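Local coordinates for protein thiaminase-I (Naegleria gruberi, PDB 4HCW) that belongs to the thiaminase I-like family and probably has the two-lobed fold of the group II periplasmic binding proteins, at residues Y150-S155 with V229-S234; T160-Y165 with K347-V352; Q167-S172 with Q190-I195. All coordinates share one frame; numbering follows the deposited sequence.

Contact 1: residues Y150-S155 with V229-S234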
ATOM      1  N   TYR A 150       5.469  -9.399 -13.240  1.00 74.60           N
ATOM      2  CA  TYR A 150       4.450  -8.584 -12.597  1.00 74.60           C
ATOM      3  C   TYR A 150       3.234  -9.469 -12.346  1.00 74.60           C
ATOM      4  O   TYR A 150       2.282  -9.456 -13.125  1.00 74.60           O
ATOM      5  CB  TYR A 150       4.087  -7.408 -13.507  1.00 63.52           C
ATOM      6  CG  TYR A 150       3.461  -6.215 -12.815  1.00 63.52           C
ATOM      7  CD1 TYR A 150       2.840  -6.342 -11.579  1.00 63.52           C
ATOM      8  CD2 TYR A 150       3.490  -4.959 -13.407  1.00 63.52           C
ATOM      9  CE1 TYR A 150       2.266  -5.250 -10.954  1.00 63.52           C
ATOM     10  CE2 TYR A 150       2.917  -3.863 -12.790  1.00 63.52           C
ATOM     11  CZ  TYR A 150       2.308  -4.013 -11.563  1.00 63.52           C
ATOM     12  OH  TYR A 150       1.738  -2.923 -10.946  1.00 63.52           O
ATOM     13  N   PRO A 151       3.270 -10.243 -11.249  1.00 73.96           N
ATOM     14  CA  PRO A 151       2.292 -11.291 -10.922  1.00 73.96           C
ATOM     15  C   PRO A 151       0.841 -10.814 -10.915  1.00 73.96           C
ATOM     16  O   PRO A 151      -0.030 -11.530 -11.409  1.00 73.96           O
ATOM     17  CB  PRO A 151       2.709 -11.729  -9.516  1.00 54.70           C
ATOM     18  CG  PRO A 151       4.155 -11.394  -9.432  1.00 54.70           C
ATOM     19  CD  PRO A 151       4.308 -10.123 -10.210  1.00 54.70           C
ATOM     20  N   ASP A 152       0.585  -9.634 -10.360  1.00 76.89           N
ATOM     21  CA  ASP A 152      -0.776  -9.116 -10.281  1.00 76.89           C
ATOM     22  C   ASP A 152      -1.363  -8.801 -11.658  1.00 76.89           C
ATOM     23  O   ASP A 152      -2.550  -9.021 -11.898  1.00 76.89           O
ATOM     24  CB  ASP A 152      -0.841  -7.884  -9.376  1.00 80.61           C
ATOM     25  CG  ASP A 152      -0.737  -8.236  -7.904  1.00 80.61           C
ATOM     26  OD1 ASP A 152      -1.077  -9.382  -7.540  1.00 80.61           O
ATOM     27  OD2 ASP A 152      -0.322  -7.365  -7.111  1.00 80.61           O
ATOM     28  N   VAL A 153      -0.529  -8.291 -12.558  1.00 69.83           N
ATOM     29  CA  VAL A 153      -0.965  -7.998 -13.919  1.00 69.83           C
ATOM     30  C   VAL A 153      -1.127  -9.285 -14.721  1.00 69.83           C
ATOM     31  O   VAL A 153      -2.077  -9.437 -15.490  1.00 69.83           O
ATOM     32  CB  VAL A 153       0.024  -7.065 -14.639  1.00 56.63           C
ATOM     33  CG1 VAL A 153      -0.415  -6.820 -16.074  1.00 56.63           C
ATOM     34  CG2 VAL A 153       0.141  -5.756 -13.890  1.00 56.63           C
ATOM     35  N   ALA A 154      -0.195 -10.213 -14.527  1.00 68.68           N
ATOM     36  CA  ALA A 154      -0.238 -11.499 -15.209  1.00 68.68           C
ATOM     37  C   ALA A 154      -1.474 -12.296 -14.809  1.00 68.68           C
ATOM     38  O   ALA A 154      -2.010 -13.069 -15.602  1.00 68.68           O
ATOM     39  CB  ALA A 154       1.025 -12.295 -14.917  1.00 76.40           C
ATOM     40  N   SER A 155      -1.924 -12.100 -13.575  1.00 69.22           N
ATOM     41  CA  SER A 155      -3.093 -12.807 -13.064  1.00 69.22           C
ATOM     42  C   SER A 155      -4.349 -11.951 -13.184  1.00 69.22           C
ATOM     43  O   SER A 155      -5.461 -12.434 -12.958  1.00 69.22           O
ATOM     44  CB  SER A 155      -2.876 -13.214 -11.605  1.00 64.78           C
ATOM     45  OG  SER A 155      -2.658 -12.079 -10.787  1.00 64.78           O
ATOM     46  N   VAL A 229       8.004  -6.349 -10.506  1.00 87.28           N
ATOM     47  CA  VAL A 229       7.146  -5.296  -9.979  1.00 87.28           C
ATOM     48  C   VAL A 229       6.156  -5.867  -8.971  1.00 87.28           C
ATOM     49  O   VAL A 229       5.485  -6.864  -9.238  1.00 87.28           O
ATOM     50  CB  VAL A 229       6.377  -4.568 -11.097  1.00 67.59           C
ATOM     51  CG1 VAL A 229       5.603  -3.392 -10.522  1.00 67.59           C
ATOM     52  CG2 VAL A 229       7.334  -4.094 -12.179  1.00 67.59           C
ATOM     53  N   GLY A 230       6.076  -5.231  -7.807  1.00 68.51           N
ATOM     54  CA  GLY A 230       5.173  -5.664  -6.758  1.00 68.51           C
ATOM     55  C   GLY A 230       5.387  -4.870  -5.486  1.00 68.51           C
ATOM     56  O   GLY A 230       6.238  -3.980  -5.439  1.00 68.51           O
ATOM     57  N   TYR A 231       4.614  -5.187  -4.453  1.00 75.16           N
ATOM     58  CA  TYR A 231       4.755  -4.515  -3.169  1.00 75.16           C
ATOM     59  C   TYR A 231       6.077  -4.907  -2.519  1.00 75.16           C
ATOM     60  O   TYR A 231       6.609  -5.984  -2.784  1.00 75.16           O
ATOM     61  CB  TYR A 231       3.593  -4.869  -2.240  1.00110.50           C
ATOM     62  CG  TYR A 231       2.227  -4.715  -2.867  1.00110.50           C
ATOM     63  CD1 TYR A 231       1.793  -3.484  -3.340  1.00110.50           C
ATOM     64  CD2 TYR A 231       1.366  -5.799  -2.976  1.00110.50           C
ATOM     65  CE1 TYR A 231       0.542  -3.338  -3.910  1.00110.50           C
ATOM     66  CE2 TYR A 231       0.114  -5.664  -3.543  1.00110.50           C
ATOM     67  CZ  TYR A 231      -0.293  -4.431  -4.009  1.00110.50           C
ATOM     68  OH  TYR A 231      -1.539  -4.290  -4.575  1.00110.50           O
ATOM     69  N   SER A 232       6.603  -4.029  -1.672  1.00 74.37           N
ATOM     70  CA  SER A 232       7.857  -4.307  -0.982  1.00 74.37           C
ATOM     71  C   SER A 232       7.708  -5.478  -0.014  1.00 74.37           C
ATOM     72  O   SER A 232       8.671  -6.196   0.253  1.00 74.37           O
ATOM     73  CB  SER A 232       8.364  -3.060  -0.252  1.00 60.32           C
ATOM     74  OG  SER A 232       7.356  -2.499   0.569  1.00 60.32           O
ATOM     75  N   GLU A 233       6.496  -5.674   0.500  1.00 69.59           N
ATOM     76  CA  GLU A 233       6.219  -6.772   1.420  1.00 69.59           C
ATOM     77  C   GLU A 233       6.356  -8.129   0.736  1.00 69.59           C
ATOM     78  O   GLU A 233       6.542  -9.149   1.398  1.00 69.59           O
ATOM     79  CB  GLU A 233       4.819  -6.640   2.025  1.00 98.66           C
ATOM     80  CG  GLU A 233       4.536  -5.298   2.675  1.00 98.66           C
ATOM     81  CD  GLU A 233       3.867  -4.323   1.727  1.00 98.66           C
ATOM     82  OE1 GLU A 233       4.496  -3.300   1.380  1.00 98.66           O
ATOM     83  OE2 GLU A 233       2.709  -4.576   1.333  1.00 98.66           O
ATOM     84  N   SER A 234       6.260  -8.135  -0.590  1.00 73.00           N
ATOM     85  CA  SER A 234       6.360  -9.373  -1.355  1.00 73.00           C
ATOM     86  C   SER A 234       7.814  -9.752  -1.614  1.00 73.00           C
ATOM     87  O   SER A 234       8.097 -10.801  -2.191  1.00 73.00           O
ATOM     88  CB  SER A 234       5.602  -9.246  -2.679  1.00 65.05           C
ATOM     89  OG  SER A 234       6.089  -8.159  -3.447  1.00 65.05           O
TER
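Val229 lays its CG1 methyl over one face of the Tyr150 ring. Val229 CG1 lies 3.6 Å from the centroid of the Tyr150 ring, 17° off the ring normal. This is a CH-pi contact. The methyl is set toward the CZ and CE2 rim, with Val229 CG1 3.5 Å from Tyr150 CZ. With its CG1 anti to the backbone N (chi1 -174°), Val229 turns this methyl onto the ring. Val229 CB approaches nearer the root, 3.7 Å from Tyr150 CD2. Val153 CG2, one turn into the helix, covers the opposite face of the same ring. The tyrosine is thus held between two valines.

Tyr150 is the N-cap residue of the short helix 151-155. Pro151 follows it, and its ring CD sits 3.6 Å from the carbonyl O of Val229. Farther along, Asp152 OD2 comes obliquely to the Tyr231 ring, 4.0 Å from Tyr231 CE2. The carboxylate and ring planes are 56° apart, and this touch is loose.

Val229 also shares backbone hydrogen bonds with Val149, just before the helix. Helix 158-169 packs beside this contact through Leu164 and Thr160. Strand 110-125 lines another part of it, with Asn121 touching both Tyr150 and Val229.

Contact 2: residues T160-Y165 with K347-V352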
ATOM      1  N   THR A 160      -5.761  -4.633  -9.063  1.00 74.52           N
ATOM      2  CA  THR A 160      -4.660  -4.167  -9.902  1.00 74.52           C
ATOM      3  C   THR A 160      -5.160  -3.721 -11.275  1.00 74.52           C
ATOM      4  O   THR A 160      -4.705  -2.709 -11.812  1.00 74.52           O
ATOM      5  CB  THR A 160      -3.581  -5.254 -10.068  1.00 91.44           C
ATOM      6  OG1 THR A 160      -3.159  -5.708  -8.776  1.00 91.44           O
ATOM      7  CG2 THR A 160      -2.381  -4.707 -10.825  1.00 91.44           C
ATOM      8  N   VAL A 161      -6.095  -4.481 -11.836  1.00 59.43           N
ATOM      9  CA  VAL A 161      -6.720  -4.124 -13.104  1.00 59.43           C
ATOM     10  C   VAL A 161      -7.413  -2.772 -12.985  1.00 59.43           C
ATOM     11  O   VAL A 161      -7.260  -1.904 -13.847  1.00 59.43           O
ATOM     12  CB  VAL A 161      -7.748  -5.185 -13.545  1.00 53.98           C
ATOM     13  CG1 VAL A 161      -8.582  -4.674 -14.710  1.00 53.98           C
ATOM     14  CG2 VAL A 161      -7.048  -6.485 -13.908  1.00 53.98           C
ATOM     15  N   PHE A 162      -8.167  -2.600 -11.904  1.00 62.08           N
ATOM     16  CA  PHE A 162      -8.840  -1.338 -11.622  1.00 62.08           C
ATOM     17  C   PHE A 162      -7.840  -0.202 -11.414  1.00 62.08           C
ATOM     18  O   PHE A 162      -8.037   0.908 -11.906  1.00 62.08           O
ATOM     19  CB  PHE A 162      -9.736  -1.482 -10.387  1.00 70.74           C
ATOM     20  CG  PHE A 162     -10.246  -0.174  -9.847  1.00 70.74           C
ATOM     21  CD1 PHE A 162     -11.328   0.458 -10.434  1.00 70.74           C
ATOM     22  CD2 PHE A 162      -9.647   0.418  -8.745  1.00 70.74           C
ATOM     23  CE1 PHE A 162     -11.800   1.660  -9.940  1.00 70.74           C
ATOM     24  CE2 PHE A 162     -10.115   1.619  -8.246  1.00 70.74           C
ATOM     25  CZ  PHE A 162     -11.192   2.241  -8.845  1.00 70.74           C
ATOM     26  N   GLY A 163      -6.768  -0.493 -10.684  1.00 65.71           N
ATOM     27  CA  GLY A 163      -5.775   0.510 -10.343  1.00 65.71           C
ATOM     28  C   GLY A 163      -5.003   1.049 -11.531  1.00 65.71           C
ATOM     29  O   GLY A 163      -4.947   2.260 -11.742  1.00 65.71           O
ATOM     30  N   LEU A 164      -4.407   0.149 -12.307  1.00 74.11           N
ATOM     31  CA  LEU A 164      -3.581   0.544 -13.445  1.00 74.11           C
ATOM     32  C   LEU A 164      -4.365   1.320 -14.497  1.00 74.11           C
ATOM     33  O   LEU A 164      -3.841   2.252 -15.104  1.00 74.11           O
ATOM     34  CB  LEU A 164      -2.916  -0.675 -14.083  1.00 98.85           C
ATOM     35  CG  LEU A 164      -1.854  -1.381 -13.242  1.00 98.85           C
ATOM     36  CD1 LEU A 164      -1.168  -2.451 -14.065  1.00 98.85           C
ATOM     37  CD2 LEU A 164      -0.841  -0.383 -12.704  1.00 98.85           C
ATOM     38  N   TYR A 165      -5.618   0.929 -14.709  1.00 76.50           N
ATOM     39  CA  TYR A 165      -6.474   1.616 -15.667  1.00 76.50           C
ATOM     40  C   TYR A 165      -6.675   3.071 -15.263  1.00 76.50           C
ATOM     41  O   TYR A 165      -6.546   3.975 -16.087  1.00 76.50           O
ATOM     42  CB  TYR A 165      -7.827   0.910 -15.794  1.00 80.76           C
ATOM     43  CG  TYR A 165      -8.789   1.593 -16.744  1.00 80.76           C
ATOM     44  CD1 TYR A 165      -8.752   1.333 -18.109  1.00 80.76           C
ATOM     45  CD2 TYR A 165      -9.735   2.499 -16.276  1.00 80.76           C
ATOM     46  CE1 TYR A 165      -9.627   1.959 -18.981  1.00 80.76           C
ATOM     47  CE2 TYR A 165     -10.612   3.128 -17.139  1.00 80.76           C
ATOM     48  CZ  TYR A 165     -10.556   2.854 -18.490  1.00 80.76           C
ATOM     49  OH  TYR A 165     -11.430   3.478 -19.349  1.00 80.76           O
ATOM     50  N   LYS A 347     -14.391  -4.192  -8.030  1.00 64.07           N
ATOM     51  CA  LYS A 347     -14.464  -5.527  -8.613  1.00 64.07           C
ATOM     52  C   LYS A 347     -15.300  -5.534  -9.890  1.00 64.07           C
ATOM     53  O   LYS A 347     -14.967  -6.222 -10.855  1.00 64.07           O
ATOM     54  CB  LYS A 347     -15.036  -6.528  -7.607  1.00 94.45           C
ATOM     55  CG  LYS A 347     -14.148  -6.775  -6.397  1.00 94.45           C
ATOM     56  CD  LYS A 347     -14.749  -7.830  -5.482  1.00 94.45           C
ATOM     57  CE  LYS A 347     -13.855  -8.102  -4.284  1.00 94.45           C
ATOM     58  NZ  LYS A 347     -14.432  -9.142  -3.388  1.00 94.45           N
ATOM     59  N   ASN A 348     -16.387  -4.769  -9.888  1.00 65.81           N
ATOM     60  CA  ASN A 348     -17.258  -4.673 -11.055  1.00 65.81           C
ATOM     61  C   ASN A 348     -16.579  -3.975 -12.224  1.00 65.81           C
ATOM     62  O   ASN A 348     -16.720  -4.388 -13.374  1.00 65.81           O
ATOM     63  CB  ASN A 348     -18.562  -3.956 -10.702  1.00100.89           C
ATOM     64  CG  ASN A 348     -19.721  -4.914 -10.511  1.00100.89           C
ATOM     65  OD1 ASN A 348     -19.849  -5.903 -11.234  1.00100.89           O
ATOM     66  ND2 ASN A 348     -20.573  -4.627  -9.534  1.00100.89           N
ATOM     67  N   CYS A 349     -15.842  -2.911 -11.921  1.00 68.44           N
ATOM     68  CA  CYS A 349     -15.106  -2.177 -12.940  1.00 68.44           C
ATOM     69  C   CYS A 349     -14.026  -3.063 -13.544  1.00 68.44           C
ATOM     70  O   CYS A 349     -13.800  -3.044 -14.752  1.00 68.44           O
ATOM     71  CB  CYS A 349     -14.477  -0.917 -12.345  1.00 70.59           C
ATOM     72  SG  CYS A 349     -13.497   0.043 -13.516  1.00 70.59           S
ATOM     73  N   ALA A 350     -13.368  -3.841 -12.692  1.00 69.87           N
ATOM     74  CA  ALA A 350     -12.331  -4.761 -13.137  1.00 69.87           C
ATOM     75  C   ALA A 350     -12.913  -5.820 -14.066  1.00 69.87           C
ATOM     76  O   ALA A 350     -12.281  -6.219 -15.043  1.00 69.87           O
ATOM     77  CB  ALA A 350     -11.662  -5.415 -11.946  1.00 52.39           C
ATOM     78  N   GLY A 351     -14.125  -6.269 -13.752  1.00 70.07           N
ATOM     79  CA  GLY A 351     -14.800  -7.269 -14.555  1.00 70.07           C
ATOM     80  C   GLY A 351     -15.138  -6.767 -15.945  1.00 70.07           C
ATOM     81  O   GLY A 351     -15.153  -7.533 -16.907  1.00 70.07           O
ATOM     82  N   VAL A 352     -15.411  -5.472 -16.049  1.00 70.06           N
ATOM     83  CA  VAL A 352     -15.718  -4.854 -17.331  1.00 70.06           C
ATOM     84  C   VAL A 352     -14.452  -4.702 -18.170  1.00 70.06           C
ATOM     85  O   VAL A 352     -14.455  -4.963 -19.375  1.00 70.06           O
ATOM     86  CB  VAL A 352     -16.379  -3.471 -17.141  1.00 57.59           C
ATOM     87  CG1 VAL A 352     -16.521  -2.750 -18.473  1.00 57.59           C
ATOM     88  CG2 VAL A 352     -17.729  -3.619 -16.460  1.00 57.59           C
TER
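Two helices cross here, 158-169 and 343-353, and they meet through Val161, Phe162, Cys349 and Ala350. All four side chains are buried. The axes of the short segments 160-165 and 347-352 come within 8.4 Å, at an angle of 79°. The touching area is confined to these four residues.

The backbones come nearest at Phe162 and Ala350, whose CA atoms are 5.1 Å apart. The small side chain of Ala350 permits this. Ala350 CB lies 4.5 Å from Phe162 N and 4.2 Å from Val161 CG1. That methyl of Val161 also faces the carbonyl of Ala350, with Val161 CG1 4.0 Å from Ala350 O.

Phe162 makes the second half of the contact. Its ring leaves the helix with CG anti to the backbone N (chi1 168°) and passes along the side of helix 343-353. The ring meets Cys349 with its edge. Cys349 SG lies near the ring plane, 3.8 Å from Phe162 CD1 and 5.1 Å from the ring centroid. This is a sulfur-aromatic contact of the edge type. Cys349 CB stands beside the same corner, 3.9 Å from Phe162 CD1.

Neighbours extend the apolar patch. Val346 and Leu184 also touch Phe162, and Leu353 touches Val161. Pro185 lies against Cys349.

Apolar side chains and one sulfur-aromatic contact thus join the near-perpendicular helices. This is a helix-helix crossing in an alpha/beta fold, in which a helix near the C-terminus packs on one from the Thiaminase I-like N-terminal family region.

Contact 3: residues Q167-S172 with Q190-I195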
ATOM      1  N   GLN A 167      -4.819   4.803 -13.186  1.00 93.05           N
ATOM      2  CA  GLN A 167      -3.535   5.494 -13.139  1.00 93.05           C
ATOM      3  C   GLN A 167      -3.127   5.981 -14.525  1.00 93.05           C
ATOM      4  O   GLN A 167      -2.631   7.098 -14.680  1.00 93.05           O
ATOM      5  CB  GLN A 167      -2.448   4.590 -12.555  1.00 96.93           C
ATOM      6  CG  GLN A 167      -2.606   4.287 -11.076  1.00 96.93           C
ATOM      7  CD  GLN A 167      -1.445   3.484 -10.523  1.00 96.93           C
ATOM      8  OE1 GLN A 167      -0.308   3.624 -10.974  1.00 96.93           O
ATOM      9  NE2 GLN A 167      -1.727   2.632  -9.544  1.00 96.93           N
ATOM     10  N   LEU A 168      -3.337   5.136 -15.530  1.00 87.36           N
ATOM     11  CA  LEU A 168      -3.055   5.497 -16.913  1.00 87.36           C
ATOM     12  C   LEU A 168      -4.016   6.582 -17.387  1.00 87.36           C
ATOM     13  O   LEU A 168      -3.652   7.443 -18.188  1.00 87.36           O
ATOM     14  CB  LEU A 168      -3.182   4.273 -17.822  1.00 64.44           C
ATOM     15  CG  LEU A 168      -2.161   3.144 -17.680  1.00 64.44           C
ATOM     16  CD1 LEU A 168      -2.711   1.853 -18.266  1.00 64.44           C
ATOM     17  CD2 LEU A 168      -0.860   3.516 -18.359  1.00 64.44           C
ATOM     18  N   LEU A 169      -5.244   6.532 -16.881  1.00 75.05           N
ATOM     19  CA  LEU A 169      -6.299   7.438 -17.321  1.00 75.05           C
ATOM     20  C   LEU A 169      -6.199   8.824 -16.686  1.00 75.05           C
ATOM     21  O   LEU A 169      -5.772   9.780 -17.334  1.00 75.05           O
ATOM     22  CB  LEU A 169      -7.675   6.827 -17.039  1.00 71.85           C
ATOM     23  CG  LEU A 169      -8.906   7.631 -17.460  1.00 71.85           C
ATOM     24  CD1 LEU A 169      -8.878   7.927 -18.952  1.00 71.85           C
ATOM     25  CD2 LEU A 169     -10.180   6.889 -17.080  1.00 71.85           C
ATOM     26  N   GLN A 170      -6.595   8.926 -15.421  1.00 87.69           N
ATOM     27  CA  GLN A 170      -6.661  10.216 -14.737  1.00 87.69           C
ATOM     28  C   GLN A 170      -5.299  10.873 -14.529  1.00 87.69           C
ATOM     29  O   GLN A 170      -4.266  10.203 -14.491  1.00 87.69           O
ATOM     30  CB  GLN A 170      -7.379  10.085 -13.389  1.00103.36           C
ATOM     31  CG  GLN A 170      -8.893  10.215 -13.463  1.00103.36           C
ATOM     32  CD  GLN A 170      -9.574   8.939 -13.917  1.00103.36           C
ATOM     33  OE1 GLN A 170     -10.719   8.961 -14.367  1.00103.36           O
ATOM     34  NE2 GLN A 170      -8.875   7.818 -13.791  1.00103.36           N
ATOM     35  N   SER A 171      -5.317  12.196 -14.400  1.00114.39           N
ATOM     36  CA  SER A 171      -4.124  12.970 -14.084  1.00114.39           C
ATOM     37  C   SER A 171      -4.509  14.099 -13.137  1.00114.39           C
ATOM     38  O   SER A 171      -5.614  14.635 -13.220  1.00114.39           O
ATOM     39  CB  SER A 171      -3.494  13.541 -15.356  1.00 92.38           C
ATOM     40  OG  SER A 171      -4.343  14.501 -15.959  1.00 92.38           O
ATOM     41  N   SER A 172      -3.601  14.457 -12.236  1.00105.47           N
ATOM     42  CA  SER A 172      -3.894  15.481 -11.240  1.00105.47           C
ATOM     43  C   SER A 172      -2.680  16.351 -10.937  1.00105.47           C
ATOM     44  O   SER A 172      -1.538  15.908 -11.059  1.00105.47           O
ATOM     45  CB  SER A 172      -4.412  14.836  -9.951  1.00 79.73           C
ATOM     46  OG  SER A 172      -4.703  15.815  -8.968  1.00 79.73           O
ATOM     47  N   GLN A 190     -17.763   2.343 -22.788  1.00 84.06           N
ATOM     48  CA  GLN A 190     -17.246   3.419 -21.954  1.00 84.06           C
ATOM     49  C   GLN A 190     -15.776   3.176 -21.628  1.00 84.06           C
ATOM     50  O   GLN A 190     -15.108   4.031 -21.048  1.00 84.06           O
ATOM     51  CB  GLN A 190     -18.057   3.532 -20.662  1.00 85.14           C
ATOM     52  CG  GLN A 190     -19.554   3.692 -20.880  1.00 85.14           C
ATOM     53  CD  GLN A 190     -20.326   3.774 -19.579  1.00 85.14           C
ATOM     54  OE1 GLN A 190     -19.763   4.089 -18.530  1.00 85.14           O
ATOM     55  NE2 GLN A 190     -21.620   3.484 -19.638  1.00 85.14           N
ATOM     56  N   VAL A 191     -15.282   2.000 -22.005  1.00 67.82           N
ATOM     57  CA  VAL A 191     -13.881   1.653 -21.801  1.00 67.82           C
ATOM     58  C   VAL A 191     -12.990   2.443 -22.754  1.00 67.82           C
ATOM     59  O   VAL A 191     -13.118   2.329 -23.972  1.00 67.82           O
ATOM     60  CB  VAL A 191     -13.638   0.145 -22.020  1.00 54.10           C
ATOM     61  CG1 VAL A 191     -12.149  -0.170 -21.961  1.00 54.10           C
ATOM     62  CG2 VAL A 191     -14.407  -0.675 -20.995  1.00 54.10           C
ATOM     63  N   ASN A 192     -12.092   3.248 -22.191  1.00 68.25           N
ATOM     64  CA  ASN A 192     -11.179   4.057 -22.989  1.00 68.25           C
ATOM     65  C   ASN A 192     -10.162   3.184 -23.717  1.00 68.25           C
ATOM     66  O   ASN A 192      -9.282   2.590 -23.094  1.00 68.25           O
ATOM     67  CB  ASN A 192     -10.467   5.083 -22.104  1.00 76.50           C
ATOM     68  CG  ASN A 192      -9.791   6.183 -22.905  1.00 76.50           C
ATOM     69  OD1 ASN A 192      -9.232   5.942 -23.976  1.00 76.50           O
ATOM     70  ND2 ASN A 192      -9.840   7.404 -22.384  1.00 76.50           N
ATOM     71  N   LYS A 193     -10.286   3.116 -25.038  1.00 80.63           N
ATOM     72  CA  LYS A 193      -9.440   2.244 -25.849  1.00 80.63           C
ATOM     73  C   LYS A 193      -7.974   2.674 -25.866  1.00 80.63           C
ATOM     74  O   LYS A 193      -7.084   1.845 -26.056  1.00 80.63           O
ATOM     75  CB  LYS A 193      -9.980   2.146 -27.279  1.00 61.84           C
ATOM     76  CG  LYS A 193     -10.844   0.921 -27.532  1.00 61.84           C
ATOM     77  CD  LYS A 193     -12.053   0.885 -26.616  1.00 61.84           C
ATOM     78  CE  LYS A 193     -12.883  -0.367 -26.840  1.00 61.84           C
ATOM     79  NZ  LYS A 193     -14.096  -0.383 -25.977  1.00 61.84           N
ATOM     80  N   ASP A 194      -7.728   3.965 -25.670  1.00104.44           N
ATOM     81  CA  ASP A 194      -6.364   4.477 -25.619  1.00104.44           C
ATOM     82  C   ASP A 194      -5.662   4.004 -24.350  1.00104.44           C
ATOM     83  O   ASP A 194      -4.464   3.722 -24.356  1.00104.44           O
ATOM     84  CB  ASP A 194      -6.355   6.004 -25.691  1.00119.58           C
ATOM     85  CG  ASP A 194      -6.864   6.528 -27.020  1.00119.58           C
ATOM     86  OD1 ASP A 194      -6.664   5.844 -28.046  1.00119.58           O
ATOM     87  OD2 ASP A 194      -7.465   7.623 -27.039  1.00119.58           O
ATOM     88  N   ILE A 195      -6.423   3.919 -23.264  1.00 82.26           N
ATOM     89  CA  ILE A 195      -5.894   3.461 -21.986  1.00 82.26           C
ATOM     90  C   ILE A 195      -5.723   1.945 -21.993  1.00 82.26           C
ATOM     91  O   ILE A 195      -4.750   1.414 -21.455  1.00 82.26           O
ATOM     92  CB  ILE A 195      -6.815   3.876 -20.823  1.00 70.96           C
ATOM     93  CG1 ILE A 195      -7.030   5.390 -20.835  1.00 70.96           C
ATOM     94  CG2 ILE A 195      -6.240   3.429 -19.492  1.00 70.96           C
ATOM     95  CD1 ILE A 195      -5.745   6.192 -20.795  1.00 70.96           C
TER
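Asn192 OD1 accepts a hydrogen bond from Asp194 N at 3.0 Å, while ND2 of the same amide rests 3.6 Å from Leu169 CD1. Asn192 is the N-cap of helix 193-203, and the bond to the second residue after it forms an Asx turn. The donor lies 16° off the plane of the amide carbonyl. The bond is bent, with 136° at the hydrogen. It probably sets how the amide is turned, with ND2 toward the leucine.

Ile195 fills most of the remaining contact, reaching across to the end of helix 158-169. Ile195 CG2, anti to the backbone N, meets Leu168 CB at 3.6 Å. The other branch, CG1, is anti to the carbonyl carbon (chi1 -56°) and goes to Leu169. This puts Ile195 CG1 3.7 Å from Leu169 CD1, where the two side chains cross at about a right angle. Ile195 CD1 ends near the backbone, 3.6 Å from Leu168 O.

Tyr199, one turn further along helix 193-203, continues the packing on Leu168. Strand 176-179 lies between the two helices in the chain. The motif here is an Asx-turn N-cap on helix 193-203, with Ile195 of its first turn packed on the last turn of helix 158-169.

How the contacts relate
Helix 158-169 ties the three contacts together. Contacts 2 and 3 both use it directly, and contact 1 touches it through Asp152, Val153 and Tyr150, which pack on Thr160 and Leu164. Contact 2 is fully buried and wholly apolar in its side chains, apart from a cysteine sulfur. Contacts 1 and 3 are partly buried and mix apolar touches with polar groups at helix starts. The centre of contact 1 lies about 12 Å from the centre of the chain, at the main sheet, to which strand 229-230 belongs. That of contact 3 lies about 21 Å away. Tyr165 OH probably makes a hydrogen bond with Asn192 N and so links contacts 2 and 3. Contacts 1 and 3 do not touch.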